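Local structure of protein CT_858 (Chlamydia trachomatis, 3DOR) at residues 274-279 with 304-309; 299-304 with 339-344; 468-473 with 487-492. The protein acts as a secreted chlamydial protease, probably a serine-type endopeptidase of the S41 peptidase family, and forms a dimer in its mature state. One frame throughout, in Å; residues are numbered along the deposited sequence.

Contact 1: residues 274-279 with 304-309; sequences GLFRAY and QDMEDF
A loop-against-loop apolar contact, bridged by one water, joins the loop leading into strand 278-284 to the loop between strand 290-297 and helix 316-330. Its inner part is a Met-aromatic pair. The M306 chain, bent at chi3 (80°), crosses the F276 side chain at about a right angle and sets its methyl over one ring face. There CE lies 3.9 Å from the F276 ring centroid, 17° off the normal and shifted toward the CE2 side, a CH-pi contact. SD of M306 stands more obliquely to the same ring.

Farther out, L275 divides its two methyls between different partners. CD2 of L275 meets the edge of the F309 ring near its plane, 3.8 Å from CD1 of F309. CD1 of L275 instead rests on the backbone of the type II turn 306-309, 3.5 Å from the D308 carbonyl O. With both methyls so placed, chi1 of L275 is -115°, well off a staggered position. The water ties the backbones together, donating to L275 O at 2.7 Å and to E307 O at 2.5 Å; F309 N closes the turn onto M306 O.

Helix 316-330 backs the contact: I323 packs on F276, P316 on M306 and F309, and E319 accepts from the N-H groups of L275 and F276. L296 of strand 290-297 also touches F276.

Contact 2: residues 299-304 with 339-344; sequences PTYSWQ and TNNPGG
The glycine-rich loop after strand 333-337, with the sequence NNPGG that is a hallmark of S41 peptidases, lies here alongside the loop that follows strand 290-297. The touching parts run only 19° apart and are joined by a single beta bridge between Y301 and G344. Y301 N donates to G343 O at 2.9 Å, approaching from above the carbonyl plane rather than along a lone pair; a backbone bond between Y301 and S345 extends the pairing. G344 sets its CA 3.7 Å from the carbonyl carbon of Y301, a closeness possible because it has no side chain.

Each loop is braced by its own side chain. On one side, T300 turns OG1 anti to its backbone N (chi1 175°), where it accepts from S302 N at 3.1 Å in an almost straight bond, an ST turn. On the other, N341 makes an Asx turn, its OD1 taking G343 N at 2.9 Å in the carbonyl plane. The opposite end of that amide, ND2, donates to I298 O, so both ends fix its rotation. ND2 of N341 also lies 3.4 Å from CE1 of Y301, the amide and ring planes being 28° apart. P342 fits its ring against the neighbouring loop, CD 3.5 Å from P299 O and CG near T300 OG1.

Y301 runs inward between helices 346-354 and 468-478, and its OH is bonded to Q338. In related S41 peptidases this loop supplies one backbone N-H of the oxyanion hole; by analogy it may do so here, and the Asx turn, which uses G343 N, and the bridge are consistent with holding it in shape.

Contact 3: residues 468-473 with 487-492; sequences CADFFP and TRTAGA
D470, in the first turn of helix 468-478, points its CB toward the loop 487-492 and swings CG to the side of its own backbone N, anti to the carbonyl carbon. CG comes 3.5 Å from G491 N, so that the carboxylate faces the backbone of the loop from T489 to A492. OD1 carries two bonds. On its anti lone pair it accepts from the hydroxyl of T489, with OG1 2.6 Å from OD1. On its syn lone pair it takes the backbone N-H of G491, N to OD1 3.0 Å, a rather bent bond at 138°. D470 OD2 accepts from A492 N at 2.7 Å, straighter at 157° but arriving 36° out of the carboxylate plane; the methyl of A492 lies beside the same oxygen. Three donors thus grip a buried carboxylate and fix its rotation, an arrangement that would favour its ionised form.

T489 has a second polar partner: its OG1, while donating to D470, also accepts from V530 N. Its other branch faces the helix: CG2 of T489 meets CG of P473 tip to tip at 4.2 Å and lies 3.9 Å from A469 O. P473 sits where the helix kinks.

The contact joins the helix that follows strand 457-461 to the loop after the next parallel strand, 483-486, within the S41 (ClpP/crotonase-like) core. I461 of strand 457-461 packs against both P473 and T489. F472 turns away to helix 346-354, where it meets L349 and L353. A490 is backbone-bonded to D465, just before helix 468-478, and G491 to N527.

How the contacts relate
Contacts 2 and 3 are buried near the middle of the chain, whereas contact 1 lies toward the surface, about 18 Å from the chain centre. The chemistry changes accordingly: methyls, rings and a bridging water in contact 1, backbone pairing with an ST turn and an Asx turn in contact 2, and a carboxylate held by three donors in contact 3. Contacts 1 and 2 share Q304 and one continuous loop; M306 packs on P299 and T300, and F309 on W303. Contact 2 in turn rests on helix 468-478, with Y301 against C468 and F472 and N341 against A469. Contacts 1 and 3 do not touch, their centres about 21 Å apart.

Contact 1: residues 274-279 with 304-309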
loop_
_atom_site.group_PDB
_atom_site.type_symbol
_atom_site.label_atom_id
_atom_site.label_comp_id
_atom_site.label_asym_id
_atom_site.label_seq_id
_atom_site.Cartn_x
_atom_site.Cartn_y
_atom_site.Cartn_z
ATOM N N GLY B 274 19.256 -24.946 9.530
ATOM C CA GLY B 274 18.778 -23.611 9.215
ATOM C C GLY B 274 17.327 -23.282 9.533
ATOM O O GLY B 274 16.789 -23.659 10.576
ATOM N N LEU B 275 16.701 -22.563 8.607
ATOM C CA LEU B 275 15.318 -22.128 8.721
ATOM C C LEU B 275 14.292 -23.260 8.573
ATOM O O LEU B 275 13.276 -23.277 9.266
ATOM C CB LEU B 275 15.053 -21.058 7.656
ATOM C CG LEU B 275 14.711 -19.620 8.063
ATOM C CD1 LEU B 275 15.566 -19.148 9.233
ATOM C CD2 LEU B 275 14.910 -18.722 6.852
ATOM N N PHE B 276 14.559 -24.194 7.667
ATOM C CA PHE B 276 13.649 -25.310 7.412
ATOM C C PHE B 276 13.869 -26.518 8.311
ATOM O O PHE B 276 14.999 -26.836 8.684
ATOM C CB PHE B 276 13.795 -25.838 5.971
ATOM C CG PHE B 276 13.392 -24.869 4.902
ATOM C CD1 PHE B 276 14.312 -23.976 4.370
ATOM C CD2 PHE B 276 12.097 -24.884 4.392
ATOM C CE1 PHE B 276 13.947 -23.102 3.329
ATOM C CE2 PHE B 276 11.720 -24.018 3.355
ATOM C CZ PHE B 276 12.646 -23.127 2.822
ATOM N N ARG B 277 12.788 -27.210 8.643
ATOM C CA ARG B 277 12.929 -28.441 9.403
ATOM C C ARG B 277 13.190 -29.474 8.298
ATOM O O ARG B 277 12.356 -29.677 7.410
ATOM C CB ARG B 277 11.643 -28.814 10.151
ATOM C CG ARG B 277 11.757 -30.179 10.828
ATOM C CD ARG B 277 10.555 -30.551 11.684
ATOM N NE ARG B 277 10.767 -31.851 12.314
ATOM C CZ ARG B 277 9.812 -32.589 12.865
ATOM N NH1 ARG B 277 8.558 -32.162 12.875
ATOM N NH2 ARG B 277 10.107 -33.766 13.391
ATOM N N ALA B 278 14.348 -30.115 8.340
ATOM C CA ALA B 278 14.678 -31.093 7.326
ATOM C C ALA B 278 15.691 -32.080 7.871
ATOM O O ALA B 278 16.629 -31.695 8.581
ATOM C CB ALA B 278 15.238 -30.388 6.093
ATOM N N TYR B 279 15.504 -33.350 7.540
ATOM C CA TYR B 279 16.415 -34.367 8.014
ATOM C C TYR B 279 16.336 -35.608 7.155
ATOM O O TYR B 279 15.552 -35.680 6.207
ATOM C CB TYR B 279 16.100 -34.708 9.482
ATOM C CG TYR B 279 14.723 -35.298 9.713
ATOM C CD1 TYR B 279 14.495 -36.661 9.557
ATOM C CD2 TYR B 279 13.640 -34.483 10.064
ATOM C CE1 TYR B 279 13.229 -37.210 9.738
ATOM C CE2 TYR B 279 12.363 -35.023 10.250
ATOM C CZ TYR B 279 12.170 -36.385 10.081
ATOM O OH TYR B 279 10.917 -36.931 10.235
ATOM N N GLN B 304 9.148 -14.510 3.516
ATOM C CA GLN B 304 9.524 -13.486 4.480
ATOM C C GLN B 304 8.927 -13.699 5.874
ATOM O O GLN B 304 9.452 -13.189 6.861
ATOM C CB GLN B 304 9.140 -12.100 3.931
ATOM C CG GLN B 304 9.640 -11.867 2.500
ATOM C CD GLN B 304 9.569 -10.411 2.046
ATOM O OE1 GLN B 304 10.303 -9.549 2.545
ATOM N NE2 GLN B 304 8.687 -10.133 1.089
ATOM N N ASP B 305 7.840 -14.459 5.960
ATOM C CA ASP B 305 7.198 -14.718 7.245
ATOM C C ASP B 305 7.716 -15.980 7.919
ATOM O O ASP B 305 7.174 -16.397 8.940
ATOM C CB ASP B 305 5.674 -14.841 7.099
ATOM C CG ASP B 305 5.036 -13.616 6.461
ATOM O OD1 ASP B 305 5.542 -12.494 6.658
ATOM O OD2 ASP B 305 4.006 -13.781 5.771
ATOM N N MET B 306 8.740 -16.610 7.354
ATOM C CA MET B 306 9.275 -17.815 7.979
ATOM C C MET B 306 9.889 -17.511 9.342
ATOM O O MET B 306 10.583 -16.512 9.516
ATOM C CB MET B 306 10.338 -18.476 7.099
ATOM C CG MET B 306 9.794 -19.140 5.855
ATOM S SD MET B 306 11.040 -20.173 5.086
ATOM C CE MET B 306 10.943 -21.657 6.116
ATOM N N GLU B 307 9.622 -18.391 10.301
ATOM C CA GLU B 307 10.138 -18.274 11.660
ATOM C C GLU B 307 11.639 -18.007 11.669
ATOM O O GLU B 307 12.403 -18.753 11.065
ATOM C CB GLU B 307 9.876 -19.574 12.423
ATOM C CG GLU B 307 8.749 -19.528 13.438
ATOM C CD GLU B 307 8.292 -20.922 13.865
ATOM O OE1 GLU B 307 7.220 -21.370 13.393
ATOM O OE2 GLU B 307 9.007 -21.571 14.663
ATOM N N ASP B 308 12.057 -16.945 12.354
ATOM C CA ASP B 308 13.474 -16.609 12.467
ATOM C C ASP B 308 14.127 -16.154 11.172
ATOM O O ASP B 308 15.348 -16.177 11.056
ATOM C CB ASP B 308 14.261 -17.806 13.016
ATOM C CG ASP B 308 13.792 -18.236 14.391
ATOM O OD1 ASP B 308 13.846 -17.409 15.323
ATOM O OD2 ASP B 308 13.371 -19.403 14.543
ATOM N N PHE B 309 13.332 -15.749 10.191
ATOM C CA PHE B 309 13.921 -15.289 8.943
ATOM C C PHE B 309 14.701 -13.995 9.173
ATOM O O PHE B 309 14.199 -13.062 9.798
ATOM C CB PHE B 309 12.848 -15.047 7.885
ATOM C CG PHE B 309 13.382 -14.417 6.627
ATOM C CD1 PHE B 309 14.418 -15.019 5.923
ATOM C CD2 PHE B 309 12.884 -13.203 6.173
ATOM C CE1 PHE B 309 14.952 -14.420 4.789
ATOM C CE2 PHE B 309 13.409 -12.596 5.042
ATOM C CZ PHE B 309 14.446 -13.205 4.347
HETATM O O HOH W 1 11.973 -21.136 10.348
#

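Contact 2: residues 299-304 with 339-344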
loop_
_atom_site.group_PDB
_atom_site.type_symbol
_atom_site.label_atom_id
_atom_site.label_comp_id
_atom_site.label_asym_id
_atom_site.label_seq_id
_atom_site.Cartn_x
_atom_site.Cartn_y
_atom_site.Cartn_z
ATOM N N PRO B 299 6.649 -24.881 5.394
ATOM C CA PRO B 299 5.636 -24.252 6.243
ATOM C C PRO B 299 4.761 -23.148 5.654
ATOM O O PRO B 299 3.590 -23.008 6.032
ATOM C CB PRO B 299 6.464 -23.777 7.438
ATOM C CG PRO B 299 7.708 -23.276 6.769
ATOM C CD PRO B 299 7.988 -24.318 5.675
ATOM N N THR B 300 5.319 -22.366 4.742
ATOM C CA THR B 300 4.576 -21.275 4.127
ATOM C C THR B 300 5.242 -20.895 2.817
ATOM O O THR B 300 6.410 -21.234 2.595
ATOM C CB THR B 300 4.576 -20.026 5.030
ATOM O OG1 THR B 300 3.944 -18.942 4.341
ATOM C CG2 THR B 300 6.009 -19.616 5.379
ATOM N N TYR B 301 4.503 -20.207 1.947
ATOM C CA TYR B 301 5.068 -19.763 0.689
ATOM C C TYR B 301 5.328 -18.260 0.695
ATOM O O TYR B 301 5.714 -17.677 -0.317
ATOM C CB TYR B 301 4.197 -20.195 -0.499
ATOM C CG TYR B 301 4.221 -21.704 -0.692
ATOM C CD1 TYR B 301 3.174 -22.503 -0.231
ATOM C CD2 TYR B 301 5.330 -22.342 -1.260
ATOM C CE1 TYR B 301 3.227 -23.902 -0.321
ATOM C CE2 TYR B 301 5.392 -23.753 -1.356
ATOM C CZ TYR B 301 4.337 -24.518 -0.879
ATOM O OH TYR B 301 4.391 -25.896 -0.914
ATOM N N SER B 302 5.103 -17.620 1.833
ATOM C CA SER B 302 5.437 -16.206 1.923
ATOM C C SER B 302 6.740 -16.310 2.716
ATOM O O SER B 302 6.763 -16.228 3.945
ATOM C CB SER B 302 4.356 -15.403 2.666
ATOM O OG SER B 302 4.295 -15.739 4.027
ATOM N N TRP B 303 7.822 -16.552 1.982
ATOM C CA TRP B 303 9.139 -16.748 2.570
ATOM C C TRP B 303 9.564 -15.762 3.647
ATOM O O TRP B 303 10.259 -16.139 4.587
ATOM C CB TRP B 303 10.206 -16.789 1.469
ATOM C CG TRP B 303 10.170 -15.621 0.539
ATOM C CD1 TRP B 303 9.333 -15.438 -0.531
ATOM C CD2 TRP B 303 11.031 -14.477 0.573
ATOM N NE1 TRP B 303 9.627 -14.250 -1.167
ATOM C CE2 TRP B 303 10.664 -13.643 -0.508
ATOM C CE3 TRP B 303 12.078 -14.079 1.414
ATOM C CZ2 TRP B 303 11.316 -12.434 -0.773
ATOM C CZ3 TRP B 303 12.724 -12.875 1.149
ATOM C CH2 TRP B 303 12.339 -12.067 0.064
ATOM N N GLN B 304 9.148 -14.510 3.516
ATOM C CA GLN B 304 9.524 -13.486 4.480
ATOM C C GLN B 304 8.927 -13.699 5.874
ATOM O O GLN B 304 9.452 -13.189 6.861
ATOM C CB GLN B 304 9.140 -12.100 3.931
ATOM C CG GLN B 304 9.640 -11.867 2.500
ATOM C CD GLN B 304 9.569 -10.411 2.046
ATOM O OE1 GLN B 304 10.303 -9.549 2.545
ATOM N NE2 GLN B 304 8.687 -10.133 1.089
ATOM N N THR B 339 1.466 -29.710 5.228
ATOM C CA THR B 339 0.218 -29.462 5.958
ATOM C C THR B 339 0.226 -28.112 6.680
ATOM O O THR B 339 1.289 -27.543 6.917
ATOM C CB THR B 339 -0.031 -30.555 7.014
ATOM O OG1 THR B 339 1.084 -30.616 7.915
ATOM C CG2 THR B 339 -0.196 -31.911 6.351
ATOM N N ASN B 340 -0.959 -27.600 7.023
ATOM C CA ASN B 340 -1.062 -26.339 7.759
ATOM C C ASN B 340 -0.150 -25.258 7.174
ATOM O O ASN B 340 0.727 -24.718 7.853
ATOM C CB ASN B 340 -0.691 -26.576 9.229
ATOM C CG ASN B 340 -1.765 -27.328 10.000
ATOM O OD1 ASN B 340 -2.728 -27.848 9.432
ATOM N ND2 ASN B 340 -1.599 -27.389 11.312
ATOM N N ASN B 341 -0.387 -24.937 5.915
ATOM C CA ASN B 341 0.410 -23.968 5.185
ATOM C C ASN B 341 -0.582 -22.981 4.570
ATOM O O ASN B 341 -1.455 -23.378 3.811
ATOM C CB ASN B 341 1.186 -24.722 4.107
ATOM C CG ASN B 341 2.089 -23.832 3.299
ATOM O OD1 ASN B 341 1.700 -22.744 2.891
ATOM N ND2 ASN B 341 3.308 -24.299 3.048
ATOM N N PRO B 342 -0.440 -21.679 4.877
ATOM C CA PRO B 342 -1.310 -20.599 4.391
ATOM C C PRO B 342 -1.142 -20.126 2.950
ATOM O O PRO B 342 -1.902 -19.278 2.495
ATOM C CB PRO B 342 -1.013 -19.470 5.364
ATOM C CG PRO B 342 0.490 -19.606 5.523
ATOM C CD PRO B 342 0.652 -21.127 5.709
ATOM N N GLY B 343 -0.164 -20.662 2.231
ATOM C CA GLY B 343 0.054 -20.217 0.863
ATOM C C GLY B 343 1.067 -19.082 0.868
ATOM O O GLY B 343 1.908 -19.019 1.763
ATOM N N GLY B 344 0.996 -18.183 -0.111
ATOM C CA GLY B 344 1.938 -17.081 -0.144
ATOM C C GLY B 344 2.270 -16.538 -1.519
ATOM O O GLY B 344 1.377 -16.154 -2.281
#

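Contact 3: residues 468-473 with 487-492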
loop_
_atom_site.group_PDB
_atom_site.type_symbol
_atom_site.label_atom_id
_atom_site.label_comp_id
_atom_site.label_asym_id
_atom_site.label_seq_id
_atom_site.Cartn_x
_atom_site.Cartn_y
_atom_site.Cartn_z
ATOM N N CYS B 468 -1.187 -21.125 -2.565
ATOM C CA CYS B 468 0.006 -21.816 -3.048
ATOM C C CYS B 468 0.099 -23.228 -2.472
ATOM O O CYS B 468 0.643 -24.113 -3.125
ATOM C CB CYS B 468 1.275 -21.017 -2.727
ATOM S SG CYS B 468 1.441 -19.509 -3.729
ATOM N N ALA B 469 -0.434 -23.437 -1.264
ATOM C CA ALA B 469 -0.425 -24.769 -0.633
ATOM C C ALA B 469 -1.500 -25.668 -1.272
ATOM O O ALA B 469 -1.548 -26.889 -1.027
ATOM C CB ALA B 469 -0.634 -24.659 0.872
ATOM N N ASP B 470 -2.382 -25.046 -2.063
ATOM C CA ASP B 470 -3.378 -25.784 -2.838
ATOM C C ASP B 470 -2.592 -26.147 -4.113
ATOM O O ASP B 470 -2.580 -27.294 -4.555
ATOM C CB ASP B 470 -4.559 -24.896 -3.300
ATOM C CG ASP B 470 -5.686 -24.802 -2.282
ATOM O OD1 ASP B 470 -6.190 -25.858 -1.841
ATOM O OD2 ASP B 470 -6.080 -23.664 -1.942
ATOM N N PHE B 471 -1.936 -25.137 -4.688
ATOM C CA PHE B 471 -1.183 -25.281 -5.945
ATOM C C PHE B 471 0.004 -26.252 -5.958
ATOM O O PHE B 471 0.208 -26.975 -6.947
ATOM C CB PHE B 471 -0.683 -23.905 -6.421
ATOM C CG PHE B 471 -1.771 -22.864 -6.565
ATOM C CD1 PHE B 471 -1.450 -21.500 -6.532
ATOM C CD2 PHE B 471 -3.107 -23.234 -6.723
ATOM C CE1 PHE B 471 -2.456 -20.514 -6.653
ATOM C CE2 PHE B 471 -4.114 -22.270 -6.845
ATOM C CZ PHE B 471 -3.789 -20.905 -6.808
ATOM N N PHE B 472 0.793 -26.252 -4.884
ATOM C CA PHE B 472 1.964 -27.124 -4.796
ATOM C C PHE B 472 1.593 -28.577 -5.107
ATOM O O PHE B 472 2.133 -29.167 -6.041
ATOM C CB PHE B 472 2.621 -27.020 -3.399
ATOM C CG PHE B 472 3.898 -27.826 -3.250
ATOM C CD1 PHE B 472 5.093 -27.373 -3.802
ATOM C CD2 PHE B 472 3.907 -29.024 -2.524
ATOM C CE1 PHE B 472 6.294 -28.096 -3.630
ATOM C CE2 PHE B 472 5.088 -29.757 -2.344
ATOM C CZ PHE B 472 6.291 -29.288 -2.899
ATOM N N PRO B 473 0.653 -29.171 -4.350
ATOM C CA PRO B 473 0.307 -30.564 -4.660
ATOM C C PRO B 473 -0.410 -30.765 -5.996
ATOM O O PRO B 473 -0.229 -31.793 -6.648
ATOM C CB PRO B 473 -0.550 -30.982 -3.466
ATOM C CG PRO B 473 -1.223 -29.708 -3.078
ATOM C CD PRO B 473 -0.085 -28.702 -3.163
ATOM N N THR B 487 -5.333 -35.417 3.438
ATOM C CA THR B 487 -6.712 -35.049 3.180
ATOM C C THR B 487 -6.764 -33.840 2.246
ATOM O O THR B 487 -5.831 -33.023 2.205
ATOM C CB THR B 487 -7.512 -34.771 4.502
ATOM O OG1 THR B 487 -6.837 -33.801 5.314
ATOM C CG2 THR B 487 -7.674 -36.072 5.298
ATOM N N ARG B 488 -7.856 -33.763 1.485
ATOM C CA ARG B 488 -8.119 -32.706 0.513
ATOM C C ARG B 488 -7.786 -31.307 1.030
ATOM O O ARG B 488 -8.121 -30.959 2.168
ATOM C CB ARG B 488 -9.602 -32.784 0.103
ATOM C CG ARG B 488 -10.080 -31.743 -0.887
ATOM C CD ARG B 488 -11.604 -31.885 -1.147
ATOM N NE ARG B 488 -11.953 -33.173 -1.752
ATOM C CZ ARG B 488 -11.898 -33.438 -3.055
ATOM N NH1 ARG B 488 -11.513 -32.506 -3.915
ATOM N NH2 ARG B 488 -12.204 -34.652 -3.499
ATOM N N THR B 489 -7.143 -30.500 0.183
ATOM C CA THR B 489 -6.780 -29.136 0.558
ATOM C C THR B 489 -8.019 -28.222 0.601
ATOM O O THR B 489 -9.083 -28.565 0.069
ATOM C CB THR B 489 -5.702 -28.555 -0.411
ATOM O OG1 THR B 489 -6.228 -28.488 -1.742
ATOM C CG2 THR B 489 -4.438 -29.453 -0.418
ATOM N N ALA B 490 -7.871 -27.061 1.235
ATOM C CA ALA B 490 -8.966 -26.106 1.410
ATOM C C ALA B 490 -9.657 -25.583 0.159
ATOM O O ALA B 490 -10.885 -25.540 0.094
ATOM C CB ALA B 490 -8.491 -24.931 2.244
ATOM N N GLY B 491 -8.878 -25.154 -0.823
ATOM C CA GLY B 491 -9.474 -24.643 -2.036
ATOM C C GLY B 491 -9.592 -23.132 -2.119
ATOM O O GLY B 491 -10.690 -22.592 -2.299
ATOM N N ALA B 492 -8.477 -22.435 -1.935
ATOM C CA ALA B 492 -8.468 -20.979 -2.085
ATOM C C ALA B 492 -7.838 -20.886 -3.476
ATOM O O ALA B 492 -6.639 -20.634 -3.617
ATOM C CB ALA B 492 -7.572 -20.332 -1.030
#